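Local coordinates for putative polysaccharide biosynthesis protein with aminopeptidase-like domain (Clostridium acetobutylicum, PDB 3K9T) that binds one zinc ion per subunit, probably acts in the biosynthesis of modified polysaccharides, and is not expected to have peptidase activity despite its aminopeptidase-like region, at residues A[202-205]-A[206-209]; A[209-213]-A[214-218]; A[265-268]-A[269-272]; A[273-276]-A[277-281]. All coordinates share one frame; numbering follows the deposited sequence.

Interaction 1: A[202-205]-A[206-209]; sequences ALIT and FIAK
L203 and I207 meet one turn apart on helix 194-211, the crossover of a beta-alpha-beta unit with strands 181-187 and 219-225. The CD1 methyl of I207 does the touching. It comes within 3.6 Å of L203 CG and also rests on both methyls of that leucine. In I207, CG1 lies anti to the carbonyl carbon (chi1 -70°) and CD1 extends beyond it (chi2 158°), which carries the methyl back along the helix. The same methyl reaches I204, whose CD1 is 4.0 Å from I207 CD1. F206 is turned differently. Its ring edge faces the carbonyl of A202, with F206 CD1 3.4 Å from A202 O and the oxygen near the ring plane. The chain of K209, bent at chi3 and chi4, brings CE 3.7 Å above the F206 ring plane, offset toward the rim. That chain ends at NZ, hydrogen-bonded to H48, whose ring also meets F206. T205 OG1 is hydrogen-bonded to V201 O. The backbone is regular helix: the straightest of its four bonds runs from A208 N to I204 O (2.9 Å, 173° at the hydrogen). The apolar side chains pack between helix 12-26, helix 336-355 and strand 219-225. The chemistry is thus mostly apolar and buried; the buried T205 hydroxyl is satisfied within its own helix, while the lysine combines aliphatic packing on a ring with a polar tip bonded to histidine.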
ATOM      1  N   ALA A 202     -24.091  -4.230 -30.634  1.00 22.25           N
ATOM      2  CA  ALA A 202     -23.582  -5.231 -31.594  1.00 18.95           C
ATOM      3  C   ALA A 202     -22.597  -6.179 -30.934  1.00 19.48           C
ATOM      4  O   ALA A 202     -22.627  -7.373 -31.244  1.00 17.52           O
ATOM      5  CB  ALA A 202     -22.993  -4.606 -32.840  1.00 17.27           C
ATOM      6  N   LEU A 203     -21.772  -5.689 -29.995  1.00 21.02           N
ATOM      7  CA  LEU A 203     -20.783  -6.565 -29.334  1.00 23.32           C
ATOM      8  C   LEU A 203     -21.435  -7.673 -28.510  1.00 24.86           C
ATOM      9  O   LEU A 203     -21.106  -8.833 -28.648  1.00 27.90           O
ATOM     10  CB  LEU A 203     -19.798  -5.762 -28.470  1.00 22.37           C
ATOM     11  CG  LEU A 203     -18.896  -6.575 -27.528  1.00 23.97           C
ATOM     12  CD1 LEU A 203     -17.920  -7.263 -28.376  1.00 18.97           C
ATOM     13  CD2 LEU A 203     -18.180  -5.748 -26.450  1.00 20.63           C
ATOM     14  N   ILE A 204     -22.322  -7.285 -27.615  1.00 25.75           N
ATOM     15  CA  ILE A 204     -23.002  -8.203 -26.713  1.00 26.66           C
ATOM     16  C   ILE A 204     -23.784  -9.223 -27.561  1.00 27.44           C
ATOM     17  O   ILE A 204     -23.821 -10.400 -27.223  1.00 26.42           O
ATOM     18  CB  ILE A 204     -23.887  -7.349 -25.732  1.00 28.38           C
ATOM     19  CG1 ILE A 204     -22.987  -6.623 -24.731  1.00 34.24           C
ATOM     20  CG2 ILE A 204     -24.855  -8.089 -24.979  1.00 23.21           C
ATOM     21  CD1 ILE A 204     -22.103  -7.490 -24.021  1.00 30.97           C
ATOM     22  N   THR A 205     -24.333  -8.792 -28.700  1.00 25.86           N
ATOM     23  CA  THR A 205     -25.040  -9.708 -29.584  1.00 25.34           C
ATOM     24  C   THR A 205     -24.114 -10.848 -30.021  1.00 25.53           C
ATOM     25  O   THR A 205     -24.455 -12.041 -29.882  1.00 23.85           O
ATOM     26  CB  THR A 205     -25.685  -8.975 -30.757  1.00 25.41           C
ATOM     27  OG1 THR A 205     -26.693  -8.111 -30.214  1.00 24.47           O
ATOM     28  CG2 THR A 205     -26.347  -9.968 -31.763  1.00 15.37           C
ATOM     29  N   PHE A 206     -22.920 -10.482 -30.468  1.00 23.04           N
ATOM     30  CA  PHE A 206     -21.946 -11.468 -30.911  1.00 23.82           C
ATOM     31  C   PHE A 206     -21.309 -12.298 -29.788  1.00 23.44           C
ATOM     32  O   PHE A 206     -20.946 -13.438 -30.007  1.00 22.19           O
ATOM     33  CB  PHE A 206     -20.920 -10.834 -31.855  1.00 23.62           C
ATOM     34  CG  PHE A 206     -21.424 -10.742 -33.272  1.00 22.13           C
ATOM     35  CD1 PHE A 206     -22.315  -9.750 -33.643  1.00 20.09           C
ATOM     36  CD2 PHE A 206     -21.067 -11.694 -34.209  1.00 23.73           C
ATOM     37  CE1 PHE A 206     -22.812  -9.686 -34.932  1.00 27.31           C
ATOM     38  CE2 PHE A 206     -21.551 -11.634 -35.501  1.00 23.92           C
ATOM     39  CZ  PHE A 206     -22.415 -10.626 -35.872  1.00 27.68           C
ATOM     40  N   ILE A 207     -21.195 -11.741 -28.592  1.00 24.42           N
ATOM     41  CA  ILE A 207     -20.731 -12.525 -27.467  1.00 24.91           C
ATOM     42  C   ILE A 207     -21.786 -13.587 -27.200  1.00 22.38           C
ATOM     43  O   ILE A 207     -21.442 -14.747 -27.120  1.00 21.47           O
ATOM     44  CB  ILE A 207     -20.457 -11.688 -26.215  1.00 25.53           C
ATOM     45  CG1 ILE A 207     -19.217 -10.829 -26.472  1.00 29.74           C
ATOM     46  CG2 ILE A 207     -20.239 -12.610 -24.978  1.00 23.59           C
ATOM     47  CD1 ILE A 207     -19.165  -9.643 -25.583  1.00 29.36           C
ATOM     48  N   ALA A 208     -23.052 -13.179 -27.106  1.00 21.98           N
ATOM     49  CA  ALA A 208     -24.185 -14.118 -26.908  1.00 23.79           C
ATOM     50  C   ALA A 208     -24.177 -15.205 -27.998  1.00 23.64           C
ATOM     51  O   ALA A 208     -24.299 -16.397 -27.708  1.00 19.14           O
ATOM     52  CB  ALA A 208     -25.523 -13.375 -26.889  1.00 20.06           C
ATOM     53  N   LYS A 209     -23.954 -14.775 -29.235  1.00 23.70           N
ATOM     54  CA  LYS A 209     -23.951 -15.681 -30.366  1.00 25.43           C
ATOM     55  C   LYS A 209     -22.856 -16.761 -30.232  1.00 28.01           C
ATOM     56  O   LYS A 209     -23.102 -17.927 -30.540  1.00 29.41           O
ATOM     57  CB  LYS A 209     -23.784 -14.875 -31.650  1.00 24.36           C
ATOM     58  CG  LYS A 209     -24.073 -15.665 -32.877  1.00 29.97           C
ATOM     59  CD  LYS A 209     -23.608 -14.989 -34.168  1.00 26.75           C
ATOM     60  CE  LYS A 209     -24.405 -13.782 -34.541  1.00 24.06           C
ATOM     61  NZ  LYS A 209     -24.432 -13.654 -36.059  1.00 23.97           N
TER

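Interaction 2: A[209-213]-A[214-218]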
ATOM      1  N   LYS A 209     -23.954 -14.775 -29.235  1.00 23.70           N
ATOM      2  CA  LYS A 209     -23.951 -15.681 -30.366  1.00 25.43           C
ATOM      3  C   LYS A 209     -22.856 -16.761 -30.232  1.00 28.01           C
ATOM      4  O   LYS A 209     -23.102 -17.927 -30.540  1.00 29.41           O
ATOM      5  CB  LYS A 209     -23.784 -14.875 -31.650  1.00 24.36           C
ATOM      6  CG  LYS A 209     -24.073 -15.665 -32.877  1.00 29.97           C
ATOM      7  CD  LYS A 209     -23.608 -14.989 -34.168  1.00 26.75           C
ATOM      8  CE  LYS A 209     -24.405 -13.782 -34.541  1.00 24.06           C
ATOM      9  NZ  LYS A 209     -24.432 -13.654 -36.059  1.00 23.97           N
ATOM     10  N   ALA A 210     -21.663 -16.368 -29.773  1.00 27.32           N
ATOM     11  CA  ALA A 210     -20.568 -17.316 -29.528  1.00 26.32           C
ATOM     12  C   ALA A 210     -20.847 -18.239 -28.311  1.00 24.90           C
ATOM     13  O   ALA A 210     -20.692 -19.442 -28.407  1.00 26.60           O
ATOM     14  CB  ALA A 210     -19.219 -16.567 -29.349  1.00 23.34           C
ATOM     15  N   LEU A 211     -21.251 -17.676 -27.177  1.00 24.14           N
ATOM     16  CA  LEU A 211     -21.480 -18.465 -25.959  1.00 25.78           C
ATOM     17  C   LEU A 211     -22.570 -19.528 -26.110  1.00 26.28           C
ATOM     18  O   LEU A 211     -22.465 -20.618 -25.558  1.00 26.80           O
ATOM     19  CB  LEU A 211     -21.769 -17.573 -24.753  1.00 24.62           C
ATOM     20  CG  LEU A 211     -20.562 -16.957 -24.049  1.00 29.97           C
ATOM     21  CD1 LEU A 211     -21.034 -16.375 -22.710  1.00 22.77           C
ATOM     22  CD2 LEU A 211     -19.466 -17.970 -23.828  1.00 35.36           C
ATOM     23  N   SER A 212     -23.606 -19.174 -26.862  1.00 27.82           N
ATOM     24  CA  SER A 212     -24.672 -20.068 -27.270  1.00 28.21           C
ATOM     25  C   SER A 212     -24.210 -21.416 -27.775  1.00 27.27           C
ATOM     26  O   SER A 212     -24.953 -22.376 -27.698  1.00 27.57           O
ATOM     27  CB  SER A 212     -25.444 -19.433 -28.431  1.00 27.00           C
ATOM     28  OG  SER A 212     -26.295 -18.437 -27.955  1.00 35.57           O
ATOM     29  N   LYS A 213     -23.029 -21.449 -28.367  1.00 26.51           N
ATOM     30  CA  LYS A 213     -22.511 -22.641 -28.993  1.00 28.85           C
ATOM     31  C   LYS A 213     -21.594 -23.459 -28.093  1.00 31.55           C
ATOM     32  O   LYS A 213     -21.090 -24.494 -28.524  1.00 34.59           O
ATOM     33  CB  LYS A 213     -21.795 -22.215 -30.268  1.00 29.51           C
ATOM     34  CG  LYS A 213     -22.798 -21.616 -31.279  1.00 33.67           C
ATOM     35  CD  LYS A 213     -22.149 -21.062 -32.508  1.00 30.87           C
ATOM     36  CE  LYS A 213     -23.193 -20.725 -33.584  1.00 33.81           C
ATOM     37  NZ  LYS A 213     -24.199 -19.768 -33.157  1.00 37.65           N
ATOM     38  N   LEU A 214     -21.409 -23.020 -26.845  1.00 31.29           N
ATOM     39  CA  LEU A 214     -20.484 -23.647 -25.903  1.00 31.05           C
ATOM     40  C   LEU A 214     -21.198 -24.202 -24.670  1.00 32.93           C
ATOM     41  O   LEU A 214     -22.270 -23.743 -24.288  1.00 32.93           O
ATOM     42  CB  LEU A 214     -19.475 -22.606 -25.426  1.00 32.11           C
ATOM     43  CG  LEU A 214     -18.686 -21.809 -26.458  1.00 32.88           C
ATOM     44  CD1 LEU A 214     -17.745 -20.868 -25.747  1.00 27.66           C
ATOM     45  CD2 LEU A 214     -17.906 -22.759 -27.336  1.00 32.41           C
ATOM     46  N   LYS A 215     -20.577 -25.181 -24.031  1.00 35.03           N
ATOM     47  CA  LYS A 215     -21.100 -25.757 -22.802  1.00 35.61           C
ATOM     48  C   LYS A 215     -20.432 -24.987 -21.651  1.00 33.00           C
ATOM     49  O   LYS A 215     -19.269 -25.198 -21.370  1.00 31.60           O
ATOM     50  CB  LYS A 215     -20.742 -27.243 -22.761  1.00 37.24           C
ATOM     51  CG  LYS A 215     -21.233 -28.009 -21.502  1.00 47.68           C
ATOM     52  CD  LYS A 215     -20.766 -29.494 -21.520  1.00 56.19           C
ATOM     53  CE  LYS A 215     -20.893 -30.183 -20.142  1.00 58.00           C
ATOM     54  NZ  LYS A 215     -22.302 -30.508 -19.787  1.00 52.50           N
ATOM     55  N   THR A 216     -21.161 -24.086 -20.997  1.00 31.83           N
ATOM     56  CA  THR A 216     -20.576 -23.226 -19.955  1.00 29.69           C
ATOM     57  C   THR A 216     -20.895 -23.693 -18.546  1.00 28.54           C
ATOM     58  O   THR A 216     -21.912 -24.331 -18.329  1.00 26.99           O
ATOM     59  CB  THR A 216     -21.051 -21.744 -20.094  1.00 29.78           C
ATOM     60  OG1 THR A 216     -22.477 -21.663 -19.907  1.00 24.45           O
ATOM     61  CG2 THR A 216     -20.679 -21.192 -21.448  1.00 23.91           C
ATOM     62  N   LYS A 217     -19.995 -23.376 -17.608  1.00 29.05           N
ATOM     63  CA  LYS A 217     -20.164 -23.686 -16.174  1.00 31.60           C
ATOM     64  C   LYS A 217     -21.193 -22.724 -15.614  1.00 28.92           C
ATOM     65  O   LYS A 217     -22.149 -23.117 -14.933  1.00 29.59           O
ATOM     66  CB  LYS A 217     -18.824 -23.528 -15.417  1.00 32.73           C
ATOM     67  CG  LYS A 217     -18.833 -23.675 -13.858  1.00 38.67           C
ATOM     68  CD  LYS A 217     -17.385 -23.470 -13.277  1.00 47.01           C
ATOM     69  CE  LYS A 217     -17.347 -22.926 -11.820  1.00 52.84           C
ATOM     70  NZ  LYS A 217     -16.050 -23.196 -11.089  1.00 42.75           N
ATOM     71  N   TYR A 218     -20.978 -21.457 -15.910  1.00 25.30           N
ATOM     72  CA  TYR A 218     -21.890 -20.431 -15.475  1.00 26.51           C
ATOM     73  C   TYR A 218     -23.058 -20.210 -16.450  1.00 23.58           C
ATOM     74  O   TYR A 218     -23.007 -20.598 -17.621  1.00 21.25           O
ATOM     75  CB  TYR A 218     -21.159 -19.115 -15.253  1.00 26.44           C
ATOM     76  CG  TYR A 218     -20.198 -19.123 -14.099  1.00 31.79           C
ATOM     77  CD1 TYR A 218     -20.650 -19.040 -12.794  1.00 41.44           C
ATOM     78  CD2 TYR A 218     -18.834 -19.184 -14.312  1.00 34.08           C
ATOM     79  CE1 TYR A 218     -19.763 -19.032 -11.732  1.00 46.35           C
ATOM     80  CE2 TYR A 218     -17.955 -19.183 -13.266  1.00 42.28           C
ATOM     81  CZ  TYR A 218     -18.414 -19.092 -11.980  1.00 42.58           C
ATOM     82  OH  TYR A 218     -17.507 -19.064 -10.958  1.00 50.46           O
TER
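The backbone leaves helix 194-211 through a type I beta turn from L211 to L214, closed by L214 N bonding to L211 O at 2.9 Å. This is the helix-to-strand connection of the beta-alpha-beta unit formed by strand 181-187, helix 194-211 and strand 219-225. Just before it, K213 N bonds to A210 O. L214 then folds its side chain back against A210 and L211. Its CG lies 3.7 Å from A210 O, and its CD1 is 3.9 Å from L211 CD2. The two leucine side chains meet at a slant. L211 CD2 also touches T216 CG2, and these two side chains cross at about a right angle. L214 packs on I5 and Y8 of helix 5-10. L211 lies against Y220 and F222 of strand 219-225 and against I350 of helix 336-355. K213 runs nearly straight and bends at its last torsion (chi4 58°), where NZ makes a weak bond to K209 O. NZ also bonds a methylpentanediol molecule, probably from the crystallisation liquor. S212 OG is held by Y172 OH and A208 O. In T216 the hydroxyl sits between the backbone N and the carbonyl carbon (chi1 63°), and T216 OG1 donates a 2.6 Å hydrogen bond to Y218 O, nearly in line with that carbonyl.

Interaction 3: A[265-268]-A[269-272]; sequences TKFG and DAEI
The F267 ring approaches A270 obliquely, with F267 CD2 4.4 Å from A270 CB. One face of the ring carries the aliphatic chain of K266, whose CG stands 3.9 Å above the plane over its centre. The flat carboxylate of D269 is turned back toward the same phenylalanine residue, with D269 OD1 3.1 Å from F267 O. Both atoms are acceptors, so this is proximity and not a bond. D269 N makes only a weak bond to F267 O, at 2.8 Å. T265 forms the inner side of the contact. Its CG2 lies 3.5 Å from I272 CG2, and its OG1 is 3.8 Å from A270 CB. A chi1 of 73° swings T265 OG1 over the turn. It is hydrogen-bonded to D273 OD2, the same oxygen that takes A270 N, while its bonds from F267 N and G268 N are weak. The type I turn from T265 to G268 is closed by G268 N to T265 O, 2.9 Å. G268 has positive phi, 73°, as the chain leaves the turn. A270 is the N-cap residue of helix 271-282. The contact lies between strand 260-263 and that helix, with I272 reaching M247 and L249 of strand 245-250.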
ATOM      1  N   THR A 265     -15.966  -2.302 -10.465  1.00 21.23           N
ATOM      2  CA  THR A 265     -17.115  -2.398  -9.588  1.00 21.51           C
ATOM      3  C   THR A 265     -16.906  -1.487  -8.389  1.00 21.84           C
ATOM      4  O   THR A 265     -15.774  -1.099  -8.091  1.00 22.87           O
ATOM      5  CB  THR A 265     -17.290  -3.842  -9.040  1.00 20.94           C
ATOM      6  OG1 THR A 265     -16.275  -4.146  -8.042  1.00 21.24           O
ATOM      7  CG2 THR A 265     -17.250  -4.834 -10.179  1.00 11.03           C
ATOM      8  N   LYS A 266     -17.995  -1.201  -7.670  1.00 24.20           N
ATOM      9  CA  LYS A 266     -17.922  -0.355  -6.494  1.00 24.96           C
ATOM     10  C   LYS A 266     -16.970  -0.957  -5.452  1.00 24.56           C
ATOM     11  O   LYS A 266     -16.398  -0.226  -4.672  1.00 24.50           O
ATOM     12  CB  LYS A 266     -19.313  -0.085  -5.885  1.00 25.97           C
ATOM     13  CG  LYS A 266     -19.915  -1.267  -5.085  1.00 41.52           C
ATOM     14  CD  LYS A 266     -21.280  -0.978  -4.412  1.00 44.18           C
ATOM     15  CE  LYS A 266     -21.246  -0.597  -2.885  1.00 37.68           C
ATOM     16  NZ  LYS A 266     -22.582   0.106  -2.524  1.00 48.56           N
ATOM     17  N   PHE A 267     -16.794  -2.278  -5.451  1.00 25.89           N
ATOM     18  CA  PHE A 267     -15.916  -2.945  -4.480  1.00 25.20           C
ATOM     19  C   PHE A 267     -14.441  -2.853  -4.862  1.00 24.36           C
ATOM     20  O   PHE A 267     -13.574  -3.118  -4.038  1.00 25.13           O
ATOM     21  CB  PHE A 267     -16.263  -4.421  -4.300  1.00 23.94           C
ATOM     22  CG  PHE A 267     -17.701  -4.679  -4.086  1.00 23.80           C
ATOM     23  CD1 PHE A 267     -18.292  -4.408  -2.856  1.00 25.42           C
ATOM     24  CD2 PHE A 267     -18.479  -5.209  -5.109  1.00 27.03           C
ATOM     25  CE1 PHE A 267     -19.644  -4.649  -2.643  1.00 29.75           C
ATOM     26  CE2 PHE A 267     -19.850  -5.447  -4.914  1.00 35.21           C
ATOM     27  CZ  PHE A 267     -20.430  -5.168  -3.676  1.00 37.03           C
ATOM     28  N   GLY A 268     -14.149  -2.544  -6.111  1.00 24.32           N
ATOM     29  CA  GLY A 268     -12.748  -2.401  -6.551  1.00 22.47           C
ATOM     30  C   GLY A 268     -11.918  -3.650  -6.710  1.00 22.65           C
ATOM     31  O   GLY A 268     -11.111  -3.732  -7.603  1.00 23.30           O
ATOM     32  N   ASP A 269     -12.105  -4.647  -5.850  1.00 27.47           N
ATOM     33  CA  ASP A 269     -11.312  -5.874  -5.958  1.00 27.16           C
ATOM     34  C   ASP A 269     -12.158  -7.148  -6.038  1.00 25.07           C
ATOM     35  O   ASP A 269     -11.684  -8.221  -5.633  1.00 24.55           O
ATOM     36  CB  ASP A 269     -10.304  -5.936  -4.790  1.00 26.04           C
ATOM     37  CG  ASP A 269     -10.972  -5.955  -3.439  1.00 32.15           C
ATOM     38  OD1 ASP A 269     -12.230  -5.774  -3.340  1.00 33.13           O
ATOM     39  OD2 ASP A 269     -10.212  -6.159  -2.460  1.00 50.95           O
ATOM     40  N   ALA A 270     -13.394  -7.042  -6.549  1.00 24.69           N
ATOM     41  CA  ALA A 270     -14.279  -8.212  -6.726  1.00 22.47           C
ATOM     42  C   ALA A 270     -13.652  -9.133  -7.761  1.00 23.70           C
ATOM     43  O   ALA A 270     -12.732  -8.736  -8.469  1.00 21.35           O
ATOM     44  CB  ALA A 270     -15.670  -7.802  -7.191  1.00 23.42           C
ATOM     45  N   GLU A 271     -14.144 -10.360  -7.853  1.00 25.24           N
ATOM     46  CA  GLU A 271     -13.565 -11.308  -8.783  1.00 26.79           C
ATOM     47  C   GLU A 271     -13.508 -10.782 -10.221  1.00 26.74           C
ATOM     48  O   GLU A 271     -12.446 -10.892 -10.883  1.00 27.55           O
ATOM     49  CB  GLU A 271     -14.266 -12.641  -8.736  1.00 26.96           C
ATOM     50  CG  GLU A 271     -13.458 -13.691  -9.473  1.00 36.65           C
ATOM     51  CD  GLU A 271     -14.113 -15.055  -9.516  1.00 40.27           C
ATOM     52  OE1 GLU A 271     -14.994 -15.312  -8.653  1.00 37.81           O
ATOM     53  OE2 GLU A 271     -13.692 -15.851 -10.409  1.00 34.97           O
ATOM     54  N   ILE A 272     -14.596 -10.163 -10.672  1.00 24.56           N
ATOM     55  CA  ILE A 272     -14.639  -9.611 -12.033  1.00 25.46           C
ATOM     56  C   ILE A 272     -13.558  -8.528 -12.238  1.00 23.22           C
ATOM     57  O   ILE A 272     -12.934  -8.487 -13.273  1.00 23.24           O
ATOM     58  CB  ILE A 272     -16.078  -9.111 -12.433  1.00 25.27           C
ATOM     59  CG1 ILE A 272     -16.144  -8.743 -13.918  1.00 28.66           C
ATOM     60  CG2 ILE A 272     -16.520  -7.936 -11.569  1.00 25.48           C
ATOM     61  CD1 ILE A 272     -15.714  -9.852 -14.850  1.00 31.86           C
TER

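Interaction 4: A[273-276]-A[277-281]; sequences DKIV and EKVLM
V276 and L280 lie side by side on helix 271-282 and point the same way, with V276 CG1 3.9 Å from L280 CD1. This is the helix of the beta-alpha-beta unit with strands 260-263 and 287-290. In V276, CG1 is anti to the backbone N (chi1 171°), which turns it along the helix toward L280. Both side chains pack on Y262 of strand 260-263. I275 and V279 form a looser pair facing helix 336-355, with I275 CG2 4.4 Å from V279 CG2. E277 is set against D273. Its chain extends beyond CG (chi2 162°) and passes the D273 carbonyl closely, with E277 CG 3.1 Å from D273 O. The carboxylate oxygen E277 OE2 comes 3.6 Å from D273 CB. K278 leads its chain away to helix 405-412 of the C-terminal permutated winged helix-turn-helix region. There it makes a cation-pi contact with Y410, while NZ bonds to H282 NE2. The backbone is regular helix, with E277 N to D273 O at 2.9 Å and an N-H...O angle of 170° from L280 N to V276 O. The two acids are apart, D273 OD1 lying 4.7 Å from E277 OE2. Each is held from outside the two segments: D273 by Y262 and T265, E277 by a salt bridge to R264, which probably eases the repulsion between them. This flank thus joins the aminopeptidase-like part to the C-terminal region.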
ATOM      1  N   ASP A 273     -13.311  -7.681 -11.243  1.00 24.78           N
ATOM      2  CA  ASP A 273     -12.249  -6.637 -11.340  1.00 21.66           C
ATOM      3  C   ASP A 273     -10.898  -7.279 -11.511  1.00 22.42           C
ATOM      4  O   ASP A 273     -10.094  -6.859 -12.367  1.00 22.02           O
ATOM      5  CB  ASP A 273     -12.172  -5.786 -10.066  1.00 19.21           C
ATOM      6  CG  ASP A 273     -13.442  -4.992  -9.799  1.00 24.88           C
ATOM      7  OD1 ASP A 273     -13.979  -4.370 -10.749  1.00 21.64           O
ATOM      8  OD2 ASP A 273     -13.900  -4.999  -8.630  1.00 19.90           O
ATOM      9  N   LYS A 274     -10.644  -8.289 -10.674  1.00 23.46           N
ATOM     10  CA  LYS A 274      -9.371  -8.994 -10.665  1.00 24.77           C
ATOM     11  C   LYS A 274      -9.208  -9.715 -11.985  1.00 23.94           C
ATOM     12  O   LYS A 274      -8.113  -9.732 -12.555  1.00 25.40           O
ATOM     13  CB  LYS A 274      -9.283  -9.946  -9.460  1.00 28.18           C
ATOM     14  CG  LYS A 274      -9.294  -9.221  -8.115  1.00 30.82           C
ATOM     15  CD  LYS A 274      -8.025  -9.261  -7.326  1.00 45.72           C
ATOM     16  CE  LYS A 274      -8.020 -10.485  -6.364  1.00 58.45           C
ATOM     17  NZ  LYS A 274      -7.133 -10.270  -5.130  1.00 60.35           N
ATOM     18  N   ILE A 275     -10.297 -10.290 -12.497  1.00 23.30           N
ATOM     19  CA  ILE A 275     -10.209 -11.041 -13.766  1.00 22.74           C
ATOM     20  C   ILE A 275      -9.944 -10.062 -14.918  1.00 23.14           C
ATOM     21  O   ILE A 275      -8.997 -10.231 -15.691  1.00 22.17           O
ATOM     22  CB  ILE A 275     -11.482 -11.852 -14.072  1.00 21.57           C
ATOM     23  CG1 ILE A 275     -11.548 -13.094 -13.195  1.00 24.01           C
ATOM     24  CG2 ILE A 275     -11.550 -12.246 -15.555  1.00  8.76           C
ATOM     25  CD1 ILE A 275     -12.868 -13.830 -13.360  1.00 26.38           C
ATOM     26  N   VAL A 276     -10.777  -9.039 -15.043  1.00 20.88           N
ATOM     27  CA  VAL A 276     -10.565  -8.102 -16.152  1.00 24.83           C
ATOM     28  C   VAL A 276      -9.167  -7.438 -16.103  1.00 23.98           C
ATOM     29  O   VAL A 276      -8.530  -7.303 -17.133  1.00 20.24           O
ATOM     30  CB  VAL A 276     -11.690  -7.025 -16.270  1.00 25.32           C
ATOM     31  CG1 VAL A 276     -11.280  -5.944 -17.300  1.00 10.27           C
ATOM     32  CG2 VAL A 276     -13.035  -7.717 -16.645  1.00 19.84           C
ATOM     33  N   GLU A 277      -8.677  -7.057 -14.924  1.00 24.37           N
ATOM     34  CA  GLU A 277      -7.371  -6.361 -14.884  1.00 26.32           C
ATOM     35  C   GLU A 277      -6.232  -7.326 -15.228  1.00 26.26           C
ATOM     36  O   GLU A 277      -5.275  -6.925 -15.850  1.00 26.07           O
ATOM     37  CB  GLU A 277      -7.149  -5.650 -13.556  1.00 25.91           C
ATOM     38  CG  GLU A 277      -8.184  -4.532 -13.289  1.00 32.36           C
ATOM     39  CD  GLU A 277      -8.231  -4.134 -11.829  1.00 35.65           C
ATOM     40  OE1 GLU A 277      -7.146  -4.043 -11.218  1.00 33.36           O
ATOM     41  OE2 GLU A 277      -9.339  -3.918 -11.289  1.00 24.24           O
ATOM     42  N   LYS A 278      -6.392  -8.608 -14.889  1.00 25.13           N
ATOM     43  CA  LYS A 278      -5.404  -9.626 -15.209  1.00 24.25           C
ATOM     44  C   LYS A 278      -5.365  -9.932 -16.701  1.00 23.92           C
ATOM     45  O   LYS A 278      -4.283 -10.186 -17.251  1.00 22.65           O
ATOM     46  CB  LYS A 278      -5.665 -10.915 -14.404  1.00 26.84           C
ATOM     47  CG  LYS A 278      -4.507 -11.940 -14.412  1.00 25.85           C
ATOM     48  CD  LYS A 278      -3.185 -11.326 -13.919  1.00 28.08           C
ATOM     49  CE  LYS A 278      -2.158 -12.408 -13.658  1.00 26.21           C
ATOM     50  NZ  LYS A 278      -0.765 -11.915 -13.684  1.00 23.95           N
ATOM     51  N   VAL A 279      -6.527  -9.912 -17.364  1.00 24.15           N
ATOM     52  CA  VAL A 279      -6.568 -10.071 -18.822  1.00 22.17           C
ATOM     53  C   VAL A 279      -5.867  -8.869 -19.498  1.00 25.53           C
ATOM     54  O   VAL A 279      -4.973  -9.048 -20.359  1.00 26.79           O
ATOM     55  CB  VAL A 279      -8.003 -10.274 -19.357  1.00 24.75           C
ATOM     56  CG1 VAL A 279      -8.016 -10.218 -20.866  1.00 10.50           C
ATOM     57  CG2 VAL A 279      -8.649 -11.629 -18.826  1.00 17.86           C
ATOM     58  N   LEU A 280      -6.206  -7.653 -19.072  1.00 26.19           N
ATOM     59  CA  LEU A 280      -5.592  -6.434 -19.653  1.00 27.10           C
ATOM     60  C   LEU A 280      -4.078  -6.393 -19.472  1.00 27.64           C
ATOM     61  O   LEU A 280      -3.301  -6.062 -20.412  1.00 26.50           O
ATOM     62  CB  LEU A 280      -6.221  -5.166 -19.057  1.00 26.30           C
ATOM     63  CG  LEU A 280      -7.712  -4.952 -19.424  1.00 25.97           C
ATOM     64  CD1 LEU A 280      -8.302  -3.845 -18.563  1.00 20.30           C
ATOM     65  CD2 LEU A 280      -7.908  -4.658 -20.947  1.00 19.25           C
HETATM   66  N   MSE A 281      -3.658  -6.753 -18.264  1.00 27.40           N
HETATM   67  CA  MSE A 281      -2.247  -6.727 -17.886  1.00 27.11           C
HETATM   68  C   MSE A 281      -1.350  -7.507 -18.887  1.00 27.73           C
HETATM   69  O   MSE A 281      -0.211  -7.111 -19.201  1.00 24.83           O
HETATM   70  CB  MSE A 281      -2.138  -7.310 -16.487  1.00 27.03           C
HETATM   71  CG  MSE A 281      -0.742  -7.382 -15.951  1.00 35.81           C
HETATM   72 SE   MSE A 281      -0.756  -8.048 -14.116  0.75 25.38          SE
HETATM   73  CE  MSE A 281      -2.220  -6.950 -13.341  1.00 18.26           C
TER

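How the interactions relate
From the N terminus, interaction 1 comes first, inside helix 194-211, and interaction 2 begins at K209, the last residue of interaction 1. Interaction 2 turns the chain toward strand 219-225. Further on, interaction 3 closes the turn after strand 260-263 and starts helix 271-282. Interaction 4 continues along that helix toward strand 287-290. Interactions 3 and 4 touch: a probable hydrogen bond joins T265 OG1 to D273 OD2 at 2.6 Å. All four contacts are local and in series; none nests in or crosses another. The two pairs stay apart, with nearest atoms of interactions 2 and 3 about 5 Å apart. Both helices connect strands of the same eight-stranded mixed sheet.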